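Local coordinates for YfdX protein (Salmonella enterica I, PDB 6A02), which acts in bacterial antibiotic stress and in virulence, a dual role whose molecular mechanism the structure alone does not show, at the interface of chains A and B. Coordinates in Å, arbitrary orientation; residue numbers count along the deposited sequence, not the author numbering. Chains: chain A/B, YfdX protein.

The interface of chains A and B. Residues chain A 10-12, 113; chain B 33, 36-37.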
loop_
_atom_site.group_PDB
_atom_site.type_symbol
_atom_site.label_atom_id
_atom_site.label_comp_id
_atom_site.label_asym_id
_atom_site.label_seq_id
_atom_site.Cartn_x
_atom_site.Cartn_y
_atom_site.Cartn_z
ATOM N N VAL A 10 16.761 -6.437 15.138
ATOM C CA VAL A 10 17.378 -5.115 15.161
ATOM C C VAL A 10 17.399 -4.516 13.762
ATOM O O VAL A 10 17.412 -5.230 12.754
ATOM C CB VAL A 10 18.810 -5.123 15.748
ATOM C CG1 VAL A 10 18.801 -5.607 17.189
ATOM C CG2 VAL A 10 19.736 -5.988 14.906
ATOM N N THR A 11 17.428 -3.189 13.715
ATOM C CA THR A 11 17.569 -2.463 12.461
ATOM C C THR A 11 19.014 -2.539 11.960
ATOM O O THR A 11 19.904 -3.102 12.608
ATOM C CB THR A 11 17.192 -0.996 12.657
ATOM O OG1 THR A 11 18.172 -0.368 13.494
ATOM C CG2 THR A 11 15.805 -0.867 13.294
ATOM N N LEU A 12 19.256 -1.938 10.789
ATOM C CA LEU A 12 20.614 -1.907 10.249
ATOM C C LEU A 12 21.576 -1.196 11.190
ATOM O O LEU A 12 22.765 -1.540 11.232
ATOM C CB LEU A 12 20.636 -1.248 8.870
ATOM C CG LEU A 12 19.879 -1.982 7.760
ATOM C CD1 LEU A 12 19.866 -1.158 6.475
ATOM C CD2 LEU A 12 20.480 -3.367 7.515
ATOM N N LYS A 113 27.940 -4.864 7.342
ATOM C CA LYS A 113 26.822 -4.086 6.813
ATOM C C LYS A 113 27.315 -2.895 6.004
ATOM O O LYS A 113 26.847 -2.653 4.888
ATOM C CB LYS A 113 25.913 -3.603 7.943
ATOM C CG LYS A 113 25.287 -4.689 8.783
ATOM C CD LYS A 113 24.234 -4.086 9.705
ATOM C CE LYS A 113 24.093 -4.870 11.003
ATOM N NZ LYS A 113 22.938 -4.392 11.832
ATOM N N PHE B 33 15.373 -9.255 4.779
ATOM C CA PHE B 33 16.001 -8.187 5.545
ATOM C C PHE B 33 17.324 -8.646 6.141
ATOM O O PHE B 33 18.317 -7.900 6.125
ATOM C CB PHE B 33 15.073 -7.708 6.659
ATOM C CG PHE B 33 15.719 -6.686 7.559
ATOM C CD1 PHE B 33 15.850 -5.370 7.152
ATOM C CD2 PHE B 33 16.253 -7.061 8.779
ATOM C CE1 PHE B 33 16.480 -4.424 7.974
ATOM C CE2 PHE B 33 16.878 -6.118 9.600
ATOM C CZ PHE B 33 16.989 -4.806 9.191
ATOM N N PHE B 36 20.548 -8.281 4.011
ATOM C CA PHE B 36 21.143 -6.949 4.019
ATOM C C PHE B 36 21.688 -6.575 5.388
ATOM O O PHE B 36 22.563 -5.709 5.487
ATOM C CB PHE B 36 20.108 -5.920 3.559
ATOM C CG PHE B 36 19.698 -6.087 2.126
ATOM C CD1 PHE B 36 20.401 -5.439 1.123
ATOM C CD2 PHE B 36 18.625 -6.897 1.774
ATOM C CE1 PHE B 36 20.040 -5.593 -0.207
ATOM C CE2 PHE B 36 18.250 -7.048 0.441
ATOM C CZ PHE B 36 18.965 -6.393 -0.550
ATOM N N ASN B 37 21.176 -7.195 6.444
ATOM C CA ASN B 37 21.580 -6.924 7.817
ATOM C C ASN B 37 22.840 -7.691 8.213
ATOM O O ASN B 37 23.197 -7.702 9.398
ATOM C CB ASN B 37 20.414 -7.273 8.751
ATOM C CG ASN B 37 20.500 -6.578 10.097
ATOM O OD1 ASN B 37 21.064 -5.490 10.217
ATOM N ND2 ASN B 37 19.921 -7.205 11.124
#
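B:Asn37, just past the C-terminal end of helix 19-36 of chain B, lies between the N-terminal segment A:Val10 to A:Leu12 and the side chain of A:Lys113. Its chi1 of -159° swings CG roughly opposite the backbone N, which turns the amide toward chain A and lays it alongside the lysine, parallel to it. The lysine ammonium NZ gives a hydrogen bond to the amide oxygen OD1 of B:Asn37 at 2.7 Å, tilted 31° from the carbonyl plane. The same NZ reaches the backbone O of A:Leu12 at 2.9 Å from above that carbonyl's plane, so one amine ties the N-terminal segment to its own chain and to the partner. The extended lysine chain lays its methylenes along the asparagine, CE standing 3.4 Å from the backbone O of B:Asn37.

Packing is tight around B:Asn37. The side chain of A:Leu12 runs antiparallel to that of B:Asn37, with A:Leu12 CD2 lying 3.7 Å from B:Asn37 CA and near the backbone O of B:Phe36. The ring of B:Phe33 presents its rim to the segment: CE2 comes within 3.3 Å of the backbone O of A:Val10, while A:Leu12 N faces the rim, level with the ring. The side chain of A:Val10 is looser than its backbone, methyl A:Val10 CG2 standing 4.0 Å from the amide nitrogen B:Asn37 ND2, and A:Thr11 loses little surface.

Two-fold symmetry repeats the patch with the chains exchanged, in a deposited assembly of four copies that may not be the biological one. In the fold, the C-terminal end of helix 19-36 of chain B meets the N-terminal loop of chain A and the first residue of its helix 113-122.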